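Local atomic coordinates of ribonucleoside-diphosphate reductase small chain 2 (Saccharomyces cerevisiae, PDB entry 1JK0), a protein that forms part of the ribonucleotide reductase that makes deoxyribonucleotides for DNA synthesis, and is required for proper folding of its partner small subunit and assembly with the large subunits. Residues S55-E60 against N125-V130; K51-F56 against Y117-M122; L154-H159 against E254-S259. All coordinates share one frame; numbering follows the deposited sequence.

Contact 1. Residues S55-E60 against N125-V130; sequences SFWTAE and NIYSEV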
loop_
_atom_site.group_PDB
_atom_site.type_symbol
_atom_site.label_atom_id
_atom_site.label_comp_id
_atom_site.label_asym_id
_atom_site.label_seq_id
_atom_site.Cartn_x
_atom_site.Cartn_y
_atom_site.Cartn_z
ATOM N N SER B 55 -15.465 0.717 -7.972
ATOM C CA SER B 55 -15.798 -0.630 -8.421
ATOM C C SER B 55 -15.218 -1.741 -7.553
ATOM O O SER B 55 -15.382 -2.927 -7.868
ATOM C CB SER B 55 -15.306 -0.839 -9.852
ATOM O OG SER B 55 -13.898 -1.109 -9.883
ATOM N N PHE B 56 -14.530 -1.373 -6.478
ATOM C CA PHE B 56 -13.937 -2.360 -5.588
ATOM C C PHE B 56 -14.867 -3.550 -5.265
ATOM O O PHE B 56 -15.969 -3.378 -4.742
ATOM C CB PHE B 56 -13.500 -1.669 -4.300
ATOM C CG PHE B 56 -13.036 -2.607 -3.232
ATOM C CD1 PHE B 56 -11.834 -3.290 -3.362
ATOM C CD2 PHE B 56 -13.807 -2.825 -2.106
ATOM C CE1 PHE B 56 -11.403 -4.184 -2.380
ATOM C CE2 PHE B 56 -13.390 -3.711 -1.122
ATOM C CZ PHE B 56 -12.183 -4.396 -1.261
ATOM N N TRP B 57 -14.417 -4.758 -5.590
ATOM C CA TRP B 57 -15.185 -5.968 -5.318
ATOM C C TRP B 57 -14.236 -7.031 -4.749
ATOM O O TRP B 57 -13.005 -6.893 -4.814
ATOM C CB TRP B 57 -15.854 -6.486 -6.596
ATOM C CG TRP B 57 -14.903 -6.751 -7.734
ATOM C CD1 TRP B 57 -14.316 -5.824 -8.554
ATOM C CD2 TRP B 57 -14.411 -8.034 -8.161
ATOM N NE1 TRP B 57 -13.494 -6.452 -9.463
ATOM C CE2 TRP B 57 -13.536 -7.804 -9.246
ATOM C CE3 TRP B 57 -14.627 -9.355 -7.730
ATOM C CZ2 TRP B 57 -12.878 -8.852 -9.912
ATOM C CZ3 TRP B 57 -13.977 -10.390 -8.386
ATOM C CH2 TRP B 57 -13.111 -10.134 -9.470
ATOM N N THR B 58 -14.801 -8.094 -4.193
ATOM C CA THR B 58 -13.977 -9.141 -3.612
ATOM C C THR B 58 -14.412 -10.549 -4.034
ATOM O O THR B 58 -15.457 -10.730 -4.669
ATOM C CB THR B 58 -14.006 -9.052 -2.089
ATOM O OG1 THR B 58 -15.356 -9.214 -1.627
ATOM C CG2 THR B 58 -13.456 -7.691 -1.630
ATOM N N ALA B 59 -13.594 -11.545 -3.711
ATOM C CA ALA B 59 -13.920 -12.921 -4.056
ATOM C C ALA B 59 -15.241 -13.333 -3.361
ATOM O O ALA B 59 -16.100 -13.995 -3.960
ATOM C CB ALA B 59 -12.764 -13.838 -3.642
ATOM N N GLU B 60 -15.404 -12.913 -2.107
ATOM C CA GLU B 60 -16.608 -13.225 -1.345
ATOM C C GLU B 60 -17.873 -12.779 -2.065
ATOM O O GLU B 60 -18.909 -13.416 -1.945
ATOM C CB GLU B 60 -16.578 -12.558 0.034
ATOM C CG GLU B 60 -15.644 -13.191 1.062
ATOM C CD GLU B 60 -14.173 -12.960 0.770
ATOM O OE1 GLU B 60 -13.339 -13.462 1.553
ATOM O OE2 GLU B 60 -13.844 -12.279 -0.231
ATOM N N ASN B 125 -4.416 -9.079 -6.528
ATOM C CA ASN B 125 -4.348 -10.147 -5.547
ATOM C C ASN B 125 -5.700 -10.793 -5.341
ATOM O O ASN B 125 -5.778 -11.984 -5.050
ATOM C CB ASN B 125 -3.797 -9.628 -4.226
ATOM C CG ASN B 125 -2.330 -9.288 -4.327
ATOM O OD1 ASN B 125 -1.600 -9.935 -5.093
ATOM N ND2 ASN B 125 -1.877 -8.290 -3.563
ATOM N N ILE B 126 -6.765 -10.012 -5.491
ATOM C CA ILE B 126 -8.111 -10.541 -5.347
ATOM C C ILE B 126 -8.388 -11.433 -6.572
ATOM O O ILE B 126 -9.029 -12.490 -6.452
ATOM C CB ILE B 126 -9.138 -9.393 -5.263
ATOM C CG1 ILE B 126 -8.950 -8.639 -3.935
ATOM C CG2 ILE B 126 -10.570 -9.937 -5.382
ATOM C CD1 ILE B 126 -9.783 -7.364 -3.786
ATOM N N TYR B 127 -7.892 -11.026 -7.743
ATOM C CA TYR B 127 -8.093 -11.829 -8.948
ATOM C C TYR B 127 -7.361 -13.152 -8.720
ATOM O O TYR B 127 -7.902 -14.222 -8.958
ATOM C CB TYR B 127 -7.515 -11.131 -10.193
ATOM C CG TYR B 127 -8.077 -9.756 -10.476
ATOM C CD1 TYR B 127 -7.341 -8.813 -11.203
ATOM C CD2 TYR B 127 -9.328 -9.378 -9.979
ATOM C CE1 TYR B 127 -7.829 -7.543 -11.417
ATOM C CE2 TYR B 127 -9.823 -8.101 -10.189
ATOM C CZ TYR B 127 -9.070 -7.184 -10.904
ATOM O OH TYR B 127 -9.555 -5.895 -11.071
ATOM N N SER B 128 -6.126 -13.058 -8.237
ATOM C CA SER B 128 -5.320 -14.232 -7.994
ATOM C C SER B 128 -6.011 -15.174 -7.006
ATOM O O SER B 128 -5.735 -16.370 -6.991
ATOM C CB SER B 128 -3.944 -13.810 -7.482
ATOM O OG SER B 128 -2.982 -14.845 -7.680
ATOM N N GLU B 129 -6.905 -14.636 -6.181
ATOM C CA GLU B 129 -7.638 -15.455 -5.213
ATOM C C GLU B 129 -8.862 -16.070 -5.863
ATOM O O GLU B 129 -9.063 -17.275 -5.791
ATOM C CB GLU B 129 -8.126 -14.642 -4.007
ATOM C CG GLU B 129 -8.822 -15.531 -2.963
ATOM C CD GLU B 129 -9.460 -14.766 -1.822
ATOM O OE1 GLU B 129 -8.882 -13.768 -1.359
ATOM O OE2 GLU B 129 -10.537 -15.186 -1.358
ATOM N N VAL B 130 -9.697 -15.241 -6.478
ATOM C CA VAL B 130 -10.884 -15.774 -7.111
ATOM C C VAL B 130 -10.482 -16.877 -8.083
ATOM O O VAL B 130 -11.090 -17.946 -8.083
ATOM C CB VAL B 130 -11.710 -14.666 -7.820
ATOM C CG1 VAL B 130 -10.814 -13.765 -8.592
ATOM C CG2 VAL B 130 -12.739 -15.285 -8.741
#
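I126 and W57 have the largest shares of this contact, which lays the loop 55-60 along one flank of helix 125-130. The two branches of I126 divide the work: CD1 reaches the ring of F56 at CE1 (3.8 Å), while CG2 packs against the backbone at T58 CA (3.9 Å). Beside it the indole of W57 and the ring of Y127 have nearly parallel planes, 26° apart, but are slid so far that they barely overlap, their centroids 5.5 Å apart. Farther along, A59 CB meets V130 CB at 4.4 Å and also touches the carboxylate of E129.

In the second shell, D219 OD2 accepts hydrogen bonds from both W57 NE1 and Y127 OH, tying the two aromatic groups to one carboxylate. The Y127 side chain is about 4 Å from that of Y131, the predicted active-site residue, so the loop packs close to that site. E60 OE1 and E129 OE2 are 4.4 Å apart, a repulsion probably eased because each forms a salt bridge with a basic side chain of the partner chain. The loop thus runs from the end of helix 43-54 across helix 111-138, with helix 207-232 supplying D219 to W57 NE1.

Contact 2. Residues K51-F56 against Y117-M122; sequences KVEASF and YGFQIM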
loop_
_atom_site.group_PDB
_atom_site.type_symbol
_atom_site.label_atom_id
_atom_site.label_comp_id
_atom_site.label_asym_id
_atom_site.label_seq_id
_atom_site.Cartn_x
_atom_site.Cartn_y
_atom_site.Cartn_z
ATOM N N LYS B 51 -12.691 6.187 -10.154
ATOM C CA LYS B 51 -13.511 5.267 -10.904
ATOM C C LYS B 51 -13.222 3.805 -10.554
ATOM O O LYS B 51 -14.152 3.008 -10.420
ATOM C CB LYS B 51 -13.331 5.519 -12.397
ATOM C CG LYS B 51 -14.397 4.861 -13.249
ATOM C CD LYS B 51 -14.164 5.064 -14.737
ATOM C CE LYS B 51 -15.286 4.414 -15.536
ATOM N NZ LYS B 51 -16.611 5.013 -15.182
ATOM N N VAL B 52 -11.954 3.432 -10.403
ATOM C CA VAL B 52 -11.679 2.042 -10.056
ATOM C C VAL B 52 -11.948 1.824 -8.572
ATOM O O VAL B 52 -12.329 0.729 -8.180
ATOM C CB VAL B 52 -10.214 1.590 -10.416
ATOM C CG1 VAL B 52 -9.955 1.830 -11.889
ATOM C CG2 VAL B 52 -9.201 2.320 -9.568
ATOM N N GLU B 53 -11.765 2.867 -7.757
ATOM C CA GLU B 53 -12.004 2.766 -6.314
ATOM C C GLU B 53 -13.491 2.452 -6.063
ATOM O O GLU B 53 -13.830 1.696 -5.157
ATOM C CB GLU B 53 -11.622 4.073 -5.595
ATOM C CG GLU B 53 -11.477 3.962 -4.049
ATOM C CD GLU B 53 -11.315 5.318 -3.333
ATOM O OE1 GLU B 53 -11.002 6.332 -3.995
ATOM O OE2 GLU B 53 -11.496 5.374 -2.097
ATOM N N ALA B 54 -14.372 3.022 -6.875
ATOM C CA ALA B 54 -15.806 2.787 -6.725
ATOM C C ALA B 54 -16.235 1.373 -7.108
ATOM O O ALA B 54 -17.253 0.885 -6.617
ATOM C CB ALA B 54 -16.589 3.786 -7.559
ATOM N N SER B 55 -15.465 0.717 -7.972
ATOM C CA SER B 55 -15.798 -0.630 -8.421
ATOM C C SER B 55 -15.218 -1.741 -7.553
ATOM O O SER B 55 -15.382 -2.927 -7.868
ATOM C CB SER B 55 -15.306 -0.839 -9.852
ATOM O OG SER B 55 -13.898 -1.109 -9.883
ATOM N N PHE B 56 -14.530 -1.373 -6.478
ATOM C CA PHE B 56 -13.937 -2.360 -5.588
ATOM C C PHE B 56 -14.867 -3.550 -5.265
ATOM O O PHE B 56 -15.969 -3.378 -4.742
ATOM C CB PHE B 56 -13.500 -1.669 -4.300
ATOM C CG PHE B 56 -13.036 -2.607 -3.232
ATOM C CD1 PHE B 56 -11.834 -3.290 -3.362
ATOM C CD2 PHE B 56 -13.807 -2.825 -2.106
ATOM C CE1 PHE B 56 -11.403 -4.184 -2.380
ATOM C CE2 PHE B 56 -13.390 -3.711 -1.122
ATOM C CZ PHE B 56 -12.183 -4.396 -1.261
ATOM N N TYR B 117 -2.209 3.127 -8.938
ATOM C CA TYR B 117 -1.357 1.944 -8.998
ATOM C C TYR B 117 -1.460 1.058 -7.768
ATOM O O TYR B 117 -1.527 -0.170 -7.886
ATOM C CB TYR B 117 0.106 2.352 -9.230
ATOM C CG TYR B 117 0.405 2.611 -10.691
ATOM C CD1 TYR B 117 -0.143 1.782 -11.680
ATOM C CD2 TYR B 117 1.228 3.661 -11.089
ATOM C CE1 TYR B 117 0.115 1.991 -13.014
ATOM C CE2 TYR B 117 1.499 3.876 -12.441
ATOM C CZ TYR B 117 0.941 3.036 -13.399
ATOM O OH TYR B 117 1.213 3.199 -14.748
ATOM N N GLY B 118 -1.468 1.678 -6.591
ATOM C CA GLY B 118 -1.583 0.915 -5.366
ATOM C C GLY B 118 -2.888 0.134 -5.357
ATOM O O GLY B 118 -2.982 -0.954 -4.763
ATOM N N PHE B 119 -3.897 0.684 -6.028
ATOM C CA PHE B 119 -5.202 0.050 -6.082
ATOM C C PHE B 119 -5.168 -1.108 -7.045
ATOM O O PHE B 119 -5.728 -2.179 -6.783
ATOM C CB PHE B 119 -6.256 1.033 -6.553
ATOM C CG PHE B 119 -7.638 0.663 -6.149
ATOM C CD1 PHE B 119 -8.070 0.900 -4.858
ATOM C CD2 PHE B 119 -8.497 0.052 -7.039
ATOM C CE1 PHE B 119 -9.351 0.537 -4.453
ATOM C CE2 PHE B 119 -9.788 -0.315 -6.641
ATOM C CZ PHE B 119 -10.209 -0.072 -5.343
ATOM N N GLN B 120 -4.520 -0.885 -8.177
ATOM C CA GLN B 120 -4.411 -1.916 -9.185
ATOM C C GLN B 120 -3.715 -3.157 -8.638
ATOM O O GLN B 120 -4.275 -4.241 -8.723
ATOM C CB GLN B 120 -3.683 -1.380 -10.411
ATOM C CG GLN B 120 -3.482 -2.395 -11.483
ATOM C CD GLN B 120 -2.755 -1.824 -12.654
ATOM O OE1 GLN B 120 -2.254 -2.557 -13.499
ATOM N NE2 GLN B 120 -2.693 -0.500 -12.726
ATOM N N ILE B 121 -2.522 -3.032 -8.058
ATOM C CA ILE B 121 -1.896 -4.250 -7.540
ATOM C C ILE B 121 -2.768 -4.843 -6.448
ATOM O O ILE B 121 -2.801 -6.059 -6.287
ATOM C CB ILE B 121 -0.445 -4.080 -6.939
ATOM C CG1 ILE B 121 -0.531 -3.751 -5.456
ATOM C CG2 ILE B 121 0.364 -3.053 -7.724
ATOM C CD1 ILE B 121 0.815 -3.820 -4.729
ATOM N N MET B 122 -3.468 -4.002 -5.696
ATOM C CA MET B 122 -4.332 -4.513 -4.630
ATOM C C MET B 122 -5.419 -5.435 -5.198
ATOM O O MET B 122 -5.676 -6.516 -4.662
ATOM C CB MET B 122 -4.969 -3.356 -3.855
ATOM C CG MET B 122 -5.970 -3.776 -2.774
ATOM S SD MET B 122 -7.587 -4.256 -3.442
ATOM C CE MET B 122 -8.326 -2.629 -3.743
#
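F119 reaches from helix 111-138 to the last turn of helix 43-54 and supplies the largest single share of the surface that the two segments bury. Its CB heads toward the other helix, and CG, anti to the backbone N (chi1 -158°), continues away from its own helix. At the root of the ring, CG lies near V52 CG2. The next atom, CD2, packs closer to that methyl, at 3.5 Å, as the valine and phenylalanine side chains slide past each other in opposite directions. CE2 then comes up to the V52 carbonyl oxygen. At the tip, CZ meets the backbone at E53 CA (3.5 Å) and takes F56 CB at its edge, in the ring plane, 3.8 Å away. Returning along the other side, CE1 touches E53 CG at 4.1 Å.

This is helix-to-helix packing in the ferritin-like bundle of the R2 family, placed where helix 43-54 ends. There V52 O accepts both S55 OG, at 3.0 Å, and S55 N, the two donors arriving from the same face of the carbonyl plane.

The F119 ring has E53 N over one face and M122 CE over the opposite one, the methyl offset toward the rim. The methionine chain bends at chi2 and again at chi3 (-79°), and the second bend brings CE against both the F119 face and the F56 rim at CD1 and CE1. M122 SD also makes a Met-aromatic contact at the edge of the F56 ring, 5.2 Å from its centroid. An alanine in place of F119 would probably open a gap between the helices, leaving V52 CG2, F56 CB and M122 CE without the ring they pack on. Across the subunit interface, an aromatic side chain of the partner chain stacks on F56, and an apolar one packs on F119.

Contact 3. Residues L154-H159 against E254-S259; sequences LPEVKH and EKEYYS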
loop_
_atom_site.group_PDB
_atom_site.type_symbol
_atom_site.label_atom_id
_atom_site.label_comp_id
_atom_site.label_asym_id
_atom_site.label_seq_id
_atom_site.Cartn_x
_atom_site.Cartn_y
_atom_site.Cartn_z
ATOM N N LEU B 154 6.823 -23.046 -20.133
ATOM C CA LEU B 154 6.835 -23.749 -21.412
ATOM C C LEU B 154 6.863 -22.702 -22.533
ATOM O O LEU B 154 6.289 -21.627 -22.396
ATOM C CB LEU B 154 5.590 -24.632 -21.523
ATOM C CG LEU B 154 5.811 -26.042 -22.088
ATOM C CD1 LEU B 154 6.905 -26.759 -21.300
ATOM C CD2 LEU B 154 4.503 -26.826 -22.031
ATOM N N PRO B 155 7.526 -23.008 -23.661
ATOM C CA PRO B 155 7.658 -22.121 -24.825
ATOM C C PRO B 155 6.830 -20.824 -24.906
ATOM O O PRO B 155 7.370 -19.734 -24.710
ATOM C CB PRO B 155 7.401 -23.072 -25.981
ATOM C CG PRO B 155 8.217 -24.264 -25.540
ATOM C CD PRO B 155 7.935 -24.378 -24.026
ATOM N N GLU B 156 5.538 -20.935 -25.197
ATOM C CA GLU B 156 4.659 -19.765 -25.323
ATOM C C GLU B 156 4.850 -18.674 -24.268
ATOM O O GLU B 156 4.874 -17.491 -24.589
ATOM C CB GLU B 156 3.200 -20.224 -25.334
ATOM C CG GLU B 156 2.784 -20.957 -26.607
ATOM C CD GLU B 156 3.860 -21.895 -27.145
ATOM O OE1 GLU B 156 4.873 -21.406 -27.693
ATOM O OE2 GLU B 156 3.692 -23.125 -27.015
ATOM N N VAL B 157 4.971 -19.071 -23.008
ATOM C CA VAL B 157 5.170 -18.105 -21.940
ATOM C C VAL B 157 6.541 -17.460 -22.092
ATOM O O VAL B 157 6.703 -16.273 -21.823
ATOM C CB VAL B 157 5.095 -18.762 -20.542
ATOM C CG1 VAL B 157 6.233 -19.749 -20.359
ATOM C CG2 VAL B 157 5.172 -17.697 -19.467
ATOM N N LYS B 158 7.526 -18.248 -22.516
ATOM C CA LYS B 158 8.883 -17.741 -22.704
ATOM C C LYS B 158 8.898 -16.614 -23.731
ATOM O O LYS B 158 9.750 -15.727 -23.672
ATOM C CB LYS B 158 9.821 -18.864 -23.158
ATOM C CG LYS B 158 10.498 -19.636 -22.025
ATOM C CD LYS B 158 11.454 -20.688 -22.586
ATOM C CE LYS B 158 12.375 -21.262 -21.516
ATOM N NZ LYS B 158 13.321 -20.247 -20.970
ATOM N N HIS B 159 7.949 -16.658 -24.666
ATOM C CA HIS B 159 7.820 -15.642 -25.712
ATOM C C HIS B 159 7.164 -14.391 -25.127
ATOM O O HIS B 159 7.441 -13.261 -25.547
ATOM C CB HIS B 159 6.968 -16.183 -26.865
ATOM C CG HIS B 159 7.541 -17.401 -27.522
ATOM N ND1 HIS B 159 8.713 -17.372 -28.249
ATOM C CD2 HIS B 159 7.115 -18.685 -27.545
ATOM C CE1 HIS B 159 8.984 -18.587 -28.690
ATOM N NE2 HIS B 159 8.030 -19.402 -28.277
ATOM N N GLU B 254 0.292 -13.417 -28.656
ATOM C CA GLU B 254 -1.033 -13.732 -28.117
ATOM C C GLU B 254 -1.716 -14.845 -28.895
ATOM O O GLU B 254 -2.093 -15.860 -28.319
ATOM C CB GLU B 254 -1.935 -12.496 -28.114
ATOM C CG GLU B 254 -3.436 -12.793 -27.921
ATOM C CD GLU B 254 -3.747 -13.611 -26.668
ATOM O OE1 GLU B 254 -3.027 -13.454 -25.660
ATOM O OE2 GLU B 254 -4.726 -14.395 -26.685
ATOM N N LYS B 255 -1.884 -14.640 -30.199
ATOM C CA LYS B 255 -2.519 -15.631 -31.064
ATOM C C LYS B 255 -1.892 -16.988 -30.788
ATOM O O LYS B 255 -2.584 -18.009 -30.715
ATOM C CB LYS B 255 -2.296 -15.264 -32.529
ATOM C CG LYS B 255 -2.739 -13.858 -32.880
ATOM C CD LYS B 255 -2.186 -13.408 -34.231
ATOM C CE LYS B 255 -0.657 -13.402 -34.241
ATOM N NZ LYS B 255 -0.075 -12.737 -35.445
ATOM N N GLU B 256 -0.573 -16.976 -30.626
ATOM C CA GLU B 256 0.201 -18.180 -30.357
ATOM C C GLU B 256 -0.473 -19.125 -29.359
ATOM O O GLU B 256 -1.332 -19.924 -29.741
ATOM C CB GLU B 256 1.591 -17.789 -29.857
ATOM C CG GLU B 256 2.503 -18.954 -29.592
ATOM C CD GLU B 256 3.854 -18.503 -29.102
ATOM O OE1 GLU B 256 4.519 -17.745 -29.836
ATOM O OE2 GLU B 256 4.247 -18.898 -27.984
ATOM N N TYR B 257 -0.098 -19.030 -28.083
ATOM C CA TYR B 257 -0.670 -19.914 -27.070
ATOM C C TYR B 257 -2.201 -19.879 -26.975
ATOM O O TYR B 257 -2.827 -20.845 -26.521
ATOM C CB TYR B 257 -0.022 -19.656 -25.690
ATOM C CG TYR B 257 -0.307 -18.325 -25.008
ATOM C CD1 TYR B 257 -1.572 -18.028 -24.510
ATOM C CD2 TYR B 257 0.712 -17.389 -24.805
ATOM C CE1 TYR B 257 -1.815 -16.841 -23.823
ATOM C CE2 TYR B 257 0.476 -16.199 -24.120
ATOM C CZ TYR B 257 -0.790 -15.933 -23.632
ATOM O OH TYR B 257 -1.046 -14.763 -22.952
ATOM N N TYR B 258 -2.802 -18.778 -27.423
ATOM C CA TYR B 258 -4.253 -18.621 -27.400
ATOM C C TYR B 258 -4.914 -19.668 -28.293
ATOM O O TYR B 258 -6.071 -20.040 -28.084
ATOM C CB TYR B 258 -4.627 -17.204 -27.852
ATOM C CG TYR B 258 -6.041 -17.064 -28.343
ATOM C CD1 TYR B 258 -7.121 -17.403 -27.531
ATOM C CD2 TYR B 258 -6.300 -16.625 -29.640
ATOM C CE1 TYR B 258 -8.425 -17.317 -28.006
ATOM C CE2 TYR B 258 -7.598 -16.534 -30.125
ATOM C CZ TYR B 258 -8.658 -16.882 -29.306
ATOM O OH TYR B 258 -9.947 -16.812 -29.799
ATOM N N SER B 259 -4.165 -20.143 -29.283
ATOM C CA SER B 259 -4.657 -21.162 -30.206
ATOM C C SER B 259 -3.683 -22.344 -30.279
ATOM O O SER B 259 -3.666 -23.088 -31.257
ATOM C CB SER B 259 -4.855 -20.565 -31.605
ATOM O OG SER B 259 -5.390 -21.523 -32.503
#
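E156 and Y257 mark the closest backbone approach, 5.6 Å between their CA atoms, where helix 155-159 and helix 254-258 run nearly antiparallel at 161° with their axes 9.6 Å apart. E156 CB and CG lie beside Y257 CB, and E156 CB also reaches Y257 CD2 at 3.8 Å. Beyond them the glutamate chain bends at chi2, which sets CD beside the E256 carboxylate. The tyrosine hydroxyl is hydrogen-bonded to K160 NZ, one turn further along the first helix.

From helix 254-258 E256 stretches out, its CG anti to the backbone N (chi1 -178°); the chain stays extended beyond CG and so carries the carboxylate outward, between E156 and H159. The two carboxylate planes are turned 78° apart, and the H159 ring stands almost perpendicular to that of E256, with H159 CG 3.8 Å from E256 OE1. E156 OE1 and E256 OE2 are modelled 2.6 Å apart. That spacing is doubtful, since OE2 also sits too close to carbons of E156.

If the two acids really do face each other like this, one of them probably holds a proton, and H159, if protonated, would probably ease the repulsion at this surface-lying pairing.

In the fold
From the N terminus, helix 43-54 and the loop after it supply the first halves of both contact 2 and contact 1, which share S55 and F56. Contact 2 closes on helix 111-138 at 117-122 and contact 1 closes further along the same helix at 125-130. The two pairings therefore cross in the sequence without nesting, fastening one continuous stretch along one helix, their centres 11 Å apart. Contact 3 opens only after both have closed: helix 155-166, next in the chain after helix 111-138, pairs with the end of helix 240-258 across a long, mostly helical loop. It touches neither of the others and lies across the chain's centre from contact 2.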